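Local coordinates for CRISPR-associated protein, Cse1 family (Acidimicrobium ferrooxidans, PDB 4H3T), which probably serves as the large Cse1 subunit of a type I-E CRISPR Cascade complex, which in relatives takes part in recognising invading DNA, at residues E53-R58 against W163-H168; R99-F102 against E108-F111; W237-L242 against A250-C255; V247-A250 against C255-F258. The protein carries 1 engineered substitution. All blocks are in the same frame, centred on the assembly; numbering follows the deposited sequence.

Contact 1. Residues E53-R58 against W163-H168; sequences EPALLR and WLVERH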
loop_
_atom_site.group_PDB
_atom_site.type_symbol
_atom_site.label_atom_id
_atom_site.label_comp_id
_atom_site.label_asym_id
_atom_site.label_seq_id
_atom_site.Cartn_x
_atom_site.Cartn_y
_atom_site.Cartn_z
ATOM N N GLU A 53 2.746 -5.159 -6.690
ATOM C CA GLU A 53 3.843 -5.356 -5.749
ATOM C C GLU A 53 3.375 -5.935 -4.412
ATOM O O GLU A 53 3.918 -6.956 -4.040
ATOM C CB GLU A 53 4.671 -4.084 -5.596
ATOM C CG GLU A 53 5.919 -4.367 -4.783
ATOM C CD GLU A 53 6.938 -3.254 -4.822
ATOM O OE1 GLU A 53 6.770 -2.350 -5.663
ATOM O OE2 GLU A 53 7.918 -3.290 -4.040
ATOM N N PRO A 54 2.345 -5.417 -3.734
ATOM C CA PRO A 54 1.885 -6.067 -2.473
ATOM C C PRO A 54 1.409 -7.505 -2.719
ATOM O O PRO A 54 1.633 -8.422 -1.935
ATOM C CB PRO A 54 0.706 -5.171 -2.029
ATOM C CG PRO A 54 0.895 -3.908 -2.723
ATOM C CD PRO A 54 1.624 -4.147 -3.985
ATOM N N ALA A 55 0.758 -7.727 -3.850
ATOM C CA ALA A 55 0.210 -9.056 -4.172
ATOM C C ALA A 55 1.309 -10.074 -4.399
ATOM O O ALA A 55 1.270 -11.168 -3.794
ATOM C CB ALA A 55 -0.717 -8.952 -5.399
ATOM N N LEU A 56 2.326 -9.693 -5.157
ATOM C CA LEU A 56 3.451 -10.593 -5.453
ATOM C C LEU A 56 4.363 -10.741 -4.218
ATOM O O LEU A 56 4.836 -11.825 -3.959
ATOM C CB LEU A 56 4.258 -10.095 -6.639
ATOM C CG LEU A 56 3.538 -10.161 -8.049
ATOM C CD1 LEU A 56 4.411 -9.506 -9.092
ATOM C CD2 LEU A 56 3.129 -11.597 -8.359
ATOM N N LEU A 57 4.512 -9.698 -3.414
ATOM C CA LEU A 57 5.335 -9.772 -2.187
ATOM C C LEU A 57 4.714 -10.756 -1.219
ATOM O O LEU A 57 5.414 -11.617 -0.710
ATOM C CB LEU A 57 5.513 -8.415 -1.528
ATOM C CG LEU A 57 6.238 -8.398 -0.138
ATOM C CD1 LEU A 57 7.654 -8.921 -0.249
ATOM C CD2 LEU A 57 6.244 -7.041 0.437
ATOM N N ARG A 58 3.390 -10.657 -0.988
ATOM C CA ARG A 58 2.697 -11.576 -0.089
ATOM C C ARG A 58 2.715 -13.006 -0.596
ATOM O O ARG A 58 2.919 -13.908 0.189
ATOM C CB ARG A 58 1.292 -11.102 0.201
ATOM C CG ARG A 58 1.360 -9.883 1.073
ATOM C CD ARG A 58 0.140 -9.067 1.113
ATOM N NE ARG A 58 -1.008 -9.728 1.728
ATOM C CZ ARG A 58 -1.500 -9.503 2.937
ATOM N NH1 ARG A 58 -0.838 -8.744 3.804
ATOM N NH2 ARG A 58 -2.639 -10.067 3.309
ATOM N N TRP A 163 -1.317 -11.030 -13.286
ATOM C CA TRP A 163 -2.634 -10.473 -13.071
ATOM C C TRP A 163 -3.587 -11.400 -12.325
ATOM O O TRP A 163 -4.511 -10.913 -11.642
ATOM C CB TRP A 163 -3.263 -10.015 -14.338
ATOM C CG TRP A 163 -2.591 -8.803 -14.889
ATOM C CD1 TRP A 163 -1.933 -8.703 -16.080
ATOM C CD2 TRP A 163 -2.583 -7.501 -14.320
ATOM N NE1 TRP A 163 -1.507 -7.408 -16.274
ATOM C CE2 TRP A 163 -1.794 -6.679 -15.166
ATOM C CE3 TRP A 163 -3.010 -6.974 -13.085
ATOM C CZ2 TRP A 163 -1.579 -5.329 -14.901
ATOM C CZ3 TRP A 163 -2.782 -5.644 -12.825
ATOM C CH2 TRP A 163 -2.033 -4.850 -13.709
ATOM N N LEU A 164 -3.372 -12.706 -12.449
ATOM C CA LEU A 164 -4.141 -13.709 -11.734
ATOM C C LEU A 164 -3.927 -13.579 -10.214
ATOM O O LEU A 164 -4.881 -13.554 -9.470
ATOM C CB LEU A 164 -3.729 -15.087 -12.237
ATOM C CG LEU A 164 -4.270 -16.308 -11.576
ATOM C CD1 LEU A 164 -5.792 -16.350 -11.688
ATOM C CD2 LEU A 164 -3.663 -17.546 -12.219
ATOM N N VAL A 165 -2.656 -13.411 -9.790
ATOM C CA VAL A 165 -2.273 -13.223 -8.428
ATOM C C VAL A 165 -2.860 -11.923 -7.926
ATOM O O VAL A 165 -3.468 -11.876 -6.862
ATOM C CB VAL A 165 -0.742 -13.274 -8.259
ATOM C CG1 VAL A 165 -0.365 -12.937 -6.794
ATOM C CG2 VAL A 165 -0.216 -14.672 -8.614
ATOM N N GLU A 166 -2.811 -10.895 -8.745
ATOM C CA GLU A 166 -3.358 -9.613 -8.355
ATOM C C GLU A 166 -4.865 -9.647 -8.232
ATOM O O GLU A 166 -5.403 -9.013 -7.315
ATOM C CB GLU A 166 -2.911 -8.528 -9.377
ATOM C CG GLU A 166 -3.248 -7.071 -9.015
ATOM C CD GLU A 166 -4.568 -6.509 -9.513
ATOM O OE1 GLU A 166 -5.402 -7.308 -9.988
ATOM O OE2 GLU A 166 -4.807 -5.285 -9.351
ATOM N N ARG A 167 -5.575 -10.338 -9.147
ATOM C CA ARG A 167 -7.030 -10.258 -9.161
ATOM C C ARG A 167 -7.669 -10.937 -7.958
ATOM O O ARG A 167 -8.723 -10.509 -7.531
ATOM C CB ARG A 167 -7.582 -10.820 -10.477
ATOM C CG ARG A 167 -9.046 -10.556 -10.665
ATOM C CD ARG A 167 -9.462 -9.109 -10.508
ATOM N NE ARG A 167 -10.654 -8.871 -11.303
ATOM C CZ ARG A 167 -10.668 -8.494 -12.566
ATOM N NH1 ARG A 167 -11.823 -8.406 -13.228
ATOM N NH2 ARG A 167 -9.532 -8.240 -13.202
ATOM N N HIS A 168 -7.077 -11.997 -7.437
ATOM C CA HIS A 168 -7.618 -12.633 -6.238
ATOM C C HIS A 168 -7.610 -11.712 -5.023
ATOM O O HIS A 168 -8.478 -11.835 -4.138
ATOM C CB HIS A 168 -6.822 -13.861 -5.872
ATOM C CG HIS A 168 -7.205 -15.089 -6.604
ATOM N ND1 HIS A 168 -8.375 -15.736 -6.332
ATOM C CD2 HIS A 168 -6.596 -15.694 -7.660
ATOM C CE1 HIS A 168 -8.392 -16.791 -7.138
ATOM N NE2 HIS A 168 -7.358 -16.777 -7.984
#
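Ala55 and Val165 meet where helix 52-68 passes over helix 157-170. The CG1 branch of Val165 does most of the touching: it lies 3.8 Å from the backbone O of Ala55. Its other neighbour is CD2 of Leu56, 4.1 Å from Val165 CG1. CG1 gets there because it stands anti to the backbone N of Val165 (chi1 175°), which sends it across to the partner helix. Leu56 and Val165 run at about a right angle to each other, so they meet through single methyl groups and not along their lengths. The methyl of Ala55 comes down on the backbone, its CB 4.0 Å from CA of Glu166, and the CA atoms of these two residues are the closest such pair across the crossing. Glu166 swings its carboxylate away from the contact, and OE2 is hydrogen-bonded to Thr51, just ahead of helix 52-68. Farther out, Val165 also packs on Leu59, one turn beyond Ala55 on the same helix. No hydrogen bond joins the two segments; the interface is buried and apolar. With the local axes 8.8 Å apart and at 99°, this is a nearly perpendicular helix-helix crossing, with Ala55 at the crossing point, inside the Cse1 family region.

Contact 2. Residues R99-F102 against E108-F111; sequences RHRF and EFPF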
loop_
_atom_site.group_PDB
_atom_site.type_symbol
_atom_site.label_atom_id
_atom_site.label_comp_id
_atom_site.label_asym_id
_atom_site.label_seq_id
_atom_site.Cartn_x
_atom_site.Cartn_y
_atom_site.Cartn_z
ATOM N N ARG A 99 5.851 -28.688 -7.290
ATOM C CA ARG A 99 5.732 -28.061 -8.610
ATOM C C ARG A 99 4.576 -28.602 -9.458
ATOM O O ARG A 99 4.125 -27.857 -10.312
ATOM C CB ARG A 99 7.008 -28.062 -9.399
ATOM C CG ARG A 99 7.384 -29.356 -9.971
ATOM C CD ARG A 99 8.849 -29.349 -10.369
ATOM N NE ARG A 99 9.153 -28.394 -11.442
ATOM C CZ ARG A 99 10.352 -28.250 -12.015
ATOM N NH1 ARG A 99 11.390 -28.972 -11.602
ATOM N NH2 ARG A 99 10.523 -27.380 -13.003
ATOM N N HIS A 100 3.979 -29.761 -9.118
ATOM C CA HIS A 100 2.756 -30.234 -9.798
ATOM C C HIS A 100 1.558 -29.256 -9.528
ATOM O O HIS A 100 0.516 -29.317 -10.193
ATOM C CB HIS A 100 2.414 -31.674 -9.343
ATOM C CG HIS A 100 1.983 -31.770 -7.896
ATOM N ND1 HIS A 100 2.912 -31.723 -6.851
ATOM C CD2 HIS A 100 0.748 -31.977 -7.368
ATOM C CE1 HIS A 100 2.214 -31.841 -5.727
ATOM N NE2 HIS A 100 0.901 -31.967 -5.979
ATOM N N ARG A 101 1.731 -28.337 -8.583
ATOM C CA ARG A 101 0.727 -27.323 -8.253
ATOM C C ARG A 101 1.060 -25.926 -8.764
ATOM O O ARG A 101 0.208 -25.038 -8.603
ATOM C CB ARG A 101 0.510 -27.287 -6.742
ATOM C CG ARG A 101 -0.013 -28.608 -6.165
ATOM C CD ARG A 101 -1.426 -28.990 -6.656
ATOM N NE ARG A 101 -2.443 -27.978 -6.273
ATOM C CZ ARG A 101 -3.209 -28.006 -5.190
ATOM N NH1 ARG A 101 -3.104 -29.010 -4.306
ATOM N NH2 ARG A 101 -4.072 -27.027 -4.959
ATOM N N PHE A 102 2.238 -25.732 -9.408
ATOM C CA PHE A 102 2.670 -24.449 -9.946
ATOM C C PHE A 102 2.546 -24.338 -11.459
ATOM O O PHE A 102 3.064 -23.388 -12.024
ATOM C CB PHE A 102 4.112 -24.163 -9.532
ATOM C CG PHE A 102 4.158 -23.700 -8.102
ATOM C CD1 PHE A 102 3.907 -22.378 -7.777
ATOM C CD2 PHE A 102 4.449 -24.593 -7.079
ATOM C CE1 PHE A 102 3.894 -21.967 -6.453
ATOM C CE2 PHE A 102 4.414 -24.191 -5.752
ATOM C CZ PHE A 102 4.166 -22.870 -5.448
ATOM N N GLU A 108 -5.521 -30.484 -14.221
ATOM C CA GLU A 108 -6.137 -30.864 -12.963
ATOM C C GLU A 108 -5.931 -29.819 -11.869
ATOM O O GLU A 108 -6.854 -29.587 -11.099
ATOM C CB GLU A 108 -5.559 -32.237 -12.543
ATOM C CG GLU A 108 -6.046 -32.720 -11.194
ATOM C CD GLU A 108 -5.663 -34.141 -10.807
ATOM O OE1 GLU A 108 -4.678 -34.680 -11.364
ATOM O OE2 GLU A 108 -6.299 -34.675 -9.870
ATOM N N PHE A 109 -4.734 -29.214 -11.757
ATOM C CA PHE A 109 -4.434 -28.276 -10.691
ATOM C C PHE A 109 -3.932 -26.914 -11.199
ATOM O O PHE A 109 -2.840 -26.487 -10.818
ATOM C CB PHE A 109 -3.346 -28.879 -9.822
ATOM C CG PHE A 109 -3.624 -30.235 -9.258
ATOM C CD1 PHE A 109 -4.460 -30.383 -8.169
ATOM C CD2 PHE A 109 -2.953 -31.351 -9.736
ATOM C CE1 PHE A 109 -4.660 -31.638 -7.583
ATOM C CE2 PHE A 109 -3.172 -32.612 -9.176
ATOM C CZ PHE A 109 -4.022 -32.745 -8.097
ATOM N N PRO A 110 -4.616 -26.279 -12.173
ATOM C CA PRO A 110 -4.109 -24.987 -12.657
ATOM C C PRO A 110 -3.907 -24.024 -11.484
ATOM O O PRO A 110 -4.789 -23.833 -10.638
ATOM C CB PRO A 110 -5.132 -24.543 -13.660
ATOM C CG PRO A 110 -6.376 -25.261 -13.299
ATOM C CD PRO A 110 -5.948 -26.575 -12.707
ATOM N N PHE A 111 -2.713 -23.406 -11.453
ATOM C CA PHE A 111 -2.322 -22.512 -10.369
ATOM C C PHE A 111 -3.307 -21.351 -10.194
ATOM O O PHE A 111 -3.580 -20.638 -11.153
ATOM C CB PHE A 111 -0.922 -21.950 -10.634
ATOM C CG PHE A 111 -0.431 -21.009 -9.551
ATOM C CD1 PHE A 111 0.132 -21.501 -8.399
ATOM C CD2 PHE A 111 -0.529 -19.632 -9.704
ATOM C CE1 PHE A 111 0.575 -20.639 -7.398
ATOM C CE2 PHE A 111 -0.035 -18.768 -8.718
ATOM C CZ PHE A 111 0.516 -19.286 -7.577
HETATM O O HOH W 1 -0.304 -27.085 -11.365
HETATM O O HOH W 2 -2.303 -25.516 -8.055
#
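Phe109, Phe111 and Arg101 carry this contact. The ring of Phe109 takes the aliphatic part of Arg101 on one face: CD sits 4.0 Å from the ring centroid, a CH-pi contact 29° off the normal. The arginine reaches this place by folding at both chi2 and chi3, which lays its guanidinium only 21° from the plane of the ring, with NE 3.7 Å from CD1 of Phe109. His100 adds its edge toward the face of Phe109, the planes at 85°, a T-shaped pair. Phe111 brings its CD1 edge to the backbone O of Arg101, 3.5 Å away in the plane of the ring, while its CE1 packs 3.7 Å from CE1 of Phe102; those two rings are near parallel but slid apart, with little overlap. A water joins the backbones: it donates to the O of Arg101 and the O of Phe109 and accepts from Arg101 NE. Outside the two segments, Arg101 NH2 is hydrogen-bonded to the O of Arg239 and to a glycerol, probably from the crystallisation liquor. Without a direct hydrogen bond between the segments, their cohesion comes from aromatic and aliphatic packing, with the bridging water satisfying two carbonyl oxygens and receiving the arginine's NE-H.

Contact 3. Residues W237-L242 against A250-C255; sequences WERDPL and APDGVC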
loop_
_atom_site.group_PDB
_atom_site.type_symbol
_atom_site.label_atom_id
_atom_site.label_comp_id
_atom_site.label_asym_id
_atom_site.label_seq_id
_atom_site.Cartn_x
_atom_site.Cartn_y
_atom_site.Cartn_z
ATOM N N TRP A 237 -1.991 -23.460 -2.773
ATOM C CA TRP A 237 -1.474 -24.534 -3.644
ATOM C C TRP A 237 -1.119 -25.795 -2.871
ATOM O O TRP A 237 -0.901 -26.790 -3.519
ATOM C CB TRP A 237 -0.265 -24.094 -4.498
ATOM C CG TRP A 237 0.890 -23.637 -3.700
ATOM C CD1 TRP A 237 1.780 -24.407 -2.996
ATOM C CD2 TRP A 237 1.181 -22.279 -3.376
ATOM N NE1 TRP A 237 2.685 -23.608 -2.377
ATOM C CE2 TRP A 237 2.307 -22.288 -2.537
ATOM C CE3 TRP A 237 0.634 -21.052 -3.764
ATOM C CZ2 TRP A 237 2.864 -21.118 -2.042
ATOM C CZ3 TRP A 237 1.190 -19.895 -3.262
ATOM C CH2 TRP A 237 2.339 -19.941 -2.462
ATOM N N GLU A 238 -1.110 -25.797 -1.522
ATOM C CA GLU A 238 -0.949 -27.013 -0.731
ATOM C C GLU A 238 -2.291 -27.510 -0.331
ATOM O O GLU A 238 -2.392 -28.604 0.139
ATOM C CB GLU A 238 -0.081 -26.790 0.526
ATOM C CG GLU A 238 1.361 -26.479 0.168
ATOM C CD GLU A 238 2.278 -26.518 1.360
ATOM O OE1 GLU A 238 2.026 -27.310 2.289
ATOM O OE2 GLU A 238 3.252 -25.739 1.374
ATOM N N ARG A 239 -3.339 -26.708 -0.468
ATOM C CA ARG A 239 -4.685 -27.154 -0.088
ATOM C C ARG A 239 -5.350 -27.852 -1.288
ATOM O O ARG A 239 -4.873 -27.787 -2.423
ATOM C CB ARG A 239 -5.484 -25.917 0.401
ATOM C CG ARG A 239 -4.822 -25.267 1.615
ATOM C CD ARG A 239 -5.219 -23.776 1.826
ATOM N NE ARG A 239 -6.247 -23.705 2.849
ATOM C CZ ARG A 239 -6.047 -23.543 4.151
ATOM N NH1 ARG A 239 -7.070 -23.548 4.987
ATOM N NH2 ARG A 239 -4.826 -23.332 4.622
ATOM N N ASP A 240 -6.417 -28.548 -1.025
ATOM C CA ASP A 240 -7.208 -29.124 -2.097
ATOM C C ASP A 240 -7.666 -28.012 -3.059
ATOM O O ASP A 240 -8.040 -26.919 -2.590
ATOM C CB ASP A 240 -8.460 -29.797 -1.562
ATOM C CG ASP A 240 -8.224 -31.048 -0.750
ATOM O OD1 ASP A 240 -7.137 -31.652 -0.894
ATOM O OD2 ASP A 240 -9.104 -31.394 0.051
ATOM N N PRO A 241 -7.629 -28.280 -4.357
ATOM C CA PRO A 241 -8.106 -27.283 -5.309
ATOM C C PRO A 241 -9.567 -26.934 -5.037
ATOM O O PRO A 241 -10.349 -27.790 -4.624
ATOM C CB PRO A 241 -7.953 -27.975 -6.685
ATOM C CG PRO A 241 -7.746 -29.405 -6.374
ATOM C CD PRO A 241 -7.201 -29.527 -5.028
ATOM N N LEU A 242 -9.936 -25.711 -5.346
ATOM C CA LEU A 242 -11.293 -25.220 -5.122
ATOM C C LEU A 242 -12.224 -25.423 -6.350
ATOM O O LEU A 242 -11.806 -25.808 -7.432
ATOM C CB LEU A 242 -11.204 -23.747 -4.726
ATOM C CG LEU A 242 -10.369 -23.506 -3.451
ATOM C CD1 LEU A 242 -10.289 -22.066 -3.083
ATOM C CD2 LEU A 242 -10.918 -24.279 -2.254
ATOM N N ALA A 250 -12.388 -17.693 8.242
ATOM C CA ALA A 250 -11.263 -17.105 8.954
ATOM C C ALA A 250 -9.972 -17.692 8.406
ATOM O O ALA A 250 -9.841 -18.901 8.368
ATOM C CB ALA A 250 -11.369 -17.382 10.458
ATOM N N PRO A 251 -8.951 -16.895 8.071
ATOM C CA PRO A 251 -7.679 -17.513 7.617
ATOM C C PRO A 251 -6.968 -18.268 8.748
ATOM O O PRO A 251 -7.074 -17.856 9.881
ATOM C CB PRO A 251 -6.867 -16.338 7.060
ATOM C CG PRO A 251 -7.563 -15.105 7.513
ATOM C CD PRO A 251 -8.915 -15.433 8.051
ATOM N N ASP A 252 -6.283 -19.388 8.433
ATOM C CA ASP A 252 -5.572 -20.189 9.426
ATOM C C ASP A 252 -4.291 -19.510 9.901
ATOM O O ASP A 252 -3.744 -19.851 10.930
ATOM C CB ASP A 252 -5.220 -21.554 8.838
ATOM C CG ASP A 252 -6.435 -22.389 8.469
ATOM O OD1 ASP A 252 -7.552 -22.112 9.017
ATOM O OD2 ASP A 252 -6.295 -23.289 7.605
ATOM N N GLY A 253 -3.777 -18.640 9.069
ATOM C CA GLY A 253 -2.539 -17.918 9.306
ATOM C C GLY A 253 -2.140 -17.139 8.068
ATOM O O GLY A 253 -2.914 -17.027 7.082
ATOM N N VAL A 254 -0.904 -16.659 8.080
ATOM C CA VAL A 254 -0.418 -15.807 6.993
ATOM C C VAL A 254 -0.243 -16.510 5.673
ATOM O O VAL A 254 -0.486 -15.874 4.651
ATOM C CB VAL A 254 0.880 -15.045 7.306
ATOM C CG1 VAL A 254 0.604 -13.888 8.257
ATOM C CG2 VAL A 254 1.979 -15.963 7.843
ATOM N N CYS A 255 0.193 -17.773 5.650
ATOM C CA CYS A 255 0.350 -18.482 4.359
ATOM C C CYS A 255 -0.975 -18.625 3.665
ATOM O O CYS A 255 -1.012 -18.515 2.445
ATOM C CB CYS A 255 1.011 -19.832 4.495
ATOM S SG CYS A 255 2.698 -19.763 5.151
#
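Asp252 OD2 takes both terminal nitrogens of Arg239. The main bond comes from NH1, 2.7 Å long and nearly straight (168° at the hydrogen); NH2 adds a weak second one to the same oxygen at 3.3 Å. OD2 lies in the plane of the guanidinium, at its edge, but the arginine meets it from above the carboxylate plane, 43° out of it. The two flat groups are therefore skewed, and this salt bridge is not the flat two-on-two pairing of a guanidinium with a carboxylate. Arg239 gets across through a largely extended chain that bends at chi3 (99°), which turns the end of the guanidinium toward the aspartate. A second partner helps hold that end: NH2 is also hydrogen-bonded to the backbone O of Val234, while a longer, weak ion pair leads from it to Asp256 OD1. Close by NH1 stands NH1 of Arg249, so the acidic groups here probably offset two neighbouring positive charges. Directly after Asp252 in the chain, Gly253 is the N-cap of helix 254-257, so the acid sits on the last turn of the loop before that helix begins. The arrangement is a surface salt bridge between two loops, joining the segment ahead of strand 248-249 to the turn that leads into a short helix.

Contact 4. Residues V247-A250 against C255-F258; sequences VMRA and CDLF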
loop_
_atom_site.group_PDB
_atom_site.type_symbol
_atom_site.label_atom_id
_atom_site.label_comp_id
_atom_site.label_asym_id
_atom_site.label_seq_id
_atom_site.Cartn_x
_atom_site.Cartn_y
_atom_site.Cartn_z
ATOM N N VAL A 247 -17.112 -19.447 0.292
ATOM C CA VAL A 247 -17.485 -19.280 1.705
ATOM C C VAL A 247 -16.900 -18.010 2.240
ATOM O O VAL A 247 -15.965 -17.450 1.644
ATOM C CB VAL A 247 -16.985 -20.494 2.614
ATOM C CG1 VAL A 247 -17.593 -21.838 2.211
ATOM C CG2 VAL A 247 -15.481 -20.594 2.654
HETATM N N MSE A 248 -17.377 -17.622 3.419
HETATM C CA MSE A 248 -16.711 -16.652 4.286
HETATM C C MSE A 248 -15.987 -17.528 5.320
HETATM O O MSE A 248 -16.634 -18.384 5.903
HETATM C CB MSE A 248 -17.613 -15.636 4.974
HETATM C CG MSE A 248 -16.761 -14.776 5.963
HETATM SE SE MSE A 248 -17.706 -13.434 6.879
HETATM C CE MSE A 248 -17.799 -12.169 5.404
ATOM N N ARG A 249 -14.688 -17.321 5.529
ATOM C CA ARG A 249 -13.840 -18.154 6.383
ATOM C C ARG A 249 -12.773 -17.308 7.036
ATOM O O ARG A 249 -12.212 -16.404 6.402
ATOM C CB ARG A 249 -13.160 -19.223 5.454
ATOM C CG ARG A 249 -12.210 -20.160 6.084
ATOM C CD ARG A 249 -11.918 -21.354 5.173
ATOM N NE ARG A 249 -10.988 -21.080 4.070
ATOM C CZ ARG A 249 -9.671 -20.932 4.223
ATOM N NH1 ARG A 249 -9.131 -20.953 5.431
ATOM N NH2 ARG A 249 -8.893 -20.711 3.170
ATOM N N ALA A 250 -12.388 -17.693 8.242
ATOM C CA ALA A 250 -11.263 -17.105 8.954
ATOM C C ALA A 250 -9.972 -17.692 8.406
ATOM O O ALA A 250 -9.841 -18.901 8.368
ATOM C CB ALA A 250 -11.369 -17.382 10.458
ATOM N N CYS A 255 0.193 -17.773 5.650
ATOM C CA CYS A 255 0.350 -18.482 4.359
ATOM C C CYS A 255 -0.975 -18.625 3.665
ATOM O O CYS A 255 -1.012 -18.515 2.445
ATOM C CB CYS A 255 1.011 -19.832 4.495
ATOM S SG CYS A 255 2.698 -19.763 5.151
ATOM N N ASP A 256 -2.044 -18.911 4.438
ATOM C CA ASP A 256 -3.415 -19.040 3.937
ATOM C C ASP A 256 -3.887 -17.631 3.439
ATOM O O ASP A 256 -4.246 -17.463 2.277
ATOM C CB ASP A 256 -4.286 -19.597 5.086
ATOM C CG ASP A 256 -5.712 -19.900 4.768
ATOM O OD1 ASP A 256 -6.036 -20.070 3.559
ATOM O OD2 ASP A 256 -6.530 -19.962 5.727
ATOM N N LEU A 257 -3.735 -16.602 4.271
ATOM C CA LEU A 257 -4.209 -15.270 3.938
ATOM C C LEU A 257 -3.475 -14.650 2.777
ATOM O O LEU A 257 -4.109 -14.090 1.883
ATOM C CB LEU A 257 -4.134 -14.343 5.124
ATOM C CG LEU A 257 -4.661 -12.889 4.924
ATOM C CD1 LEU A 257 -6.117 -12.862 4.394
ATOM C CD2 LEU A 257 -4.522 -12.147 6.243
ATOM N N PHE A 258 -2.158 -14.751 2.791
ATOM C CA PHE A 258 -1.335 -14.232 1.723
ATOM C C PHE A 258 -1.586 -14.884 0.317
ATOM O O PHE A 258 -1.131 -14.327 -0.651
ATOM C CB PHE A 258 0.126 -14.354 2.067
ATOM C CG PHE A 258 0.679 -13.466 3.167
ATOM C CD1 PHE A 258 -0.142 -12.594 3.872
ATOM C CD2 PHE A 258 2.010 -13.509 3.492
ATOM C CE1 PHE A 258 0.381 -11.802 4.926
ATOM C CE2 PHE A 258 2.525 -12.777 4.567
ATOM C CZ PHE A 258 1.735 -11.826 5.187
#
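Two charged hydrogen bonds make up nearly all of the meeting between Arg249 and Asp256. NH1 of Arg249 reaches Asp256 OD2 at 2.8 Å, and NH2 reaches OD1 at 3.0 Å with an almost straight N-H...O angle of 171°. Each oxygen accepts through its syn lone pair, the one on the side of the other oxygen, and both lie close to the guanidinium plane. The planes of the two groups differ by only 11°, so this is a bidentate, end-on salt bridge in which two side-by-side bonds fix the rotation of both flat groups. The side chains approach from opposite directions. Arg249 starts out with CG anti to its own N (178°), runs extended, and bends at chi3 to offer both terminal nitrogens; Asp256 likewise holds CG anti to the N and projects off the helix toward the strand.

Other polar partners steady the acid. OD2 also accepts the backbone N-H of Asp252, so that oxygen serves two donors, and this ties the loop ahead of the helix to its first turn. The backbone N of Asp256 is hydrogen-bonded to Asp233.

No apolar side chains meet between the segments, but around them Arg249 lies against Trp260, and Leu257 packs on Pro251 and Val289. Backbone bonds from Arg249 to Glu288 and Asp290 hold its strand along strand 275-289. The arrangement is a strand-to-helix salt bridge closing a tight connection, between a short strand of a mixed sheet and helix 254-257.

How the contacts relate
Along the chain, contact 2 falls between the two segments of contact 1, while contacts 3 and 4 come later and overlap, sharing Ala250, Cys255 and helix 254-257. Their centres are about 6 Å apart, and Arg239, Arg249, Asp252 and Asp256 form one charged cluster. The centre of contact 1, the buried helix crossing, lies about 15 to 17 Å from the centres of the others. It touches contact 2 where Leu164 and Val165 pack on Phe111, and contact 4 where Arg58 meets Leu257 and Phe258. Contact 2 meets contact 3 at Trp237 and Arg239. The helix crossing is thus joined to the charged cluster directly through contact 4 and, by way of contact 2, through contact 3.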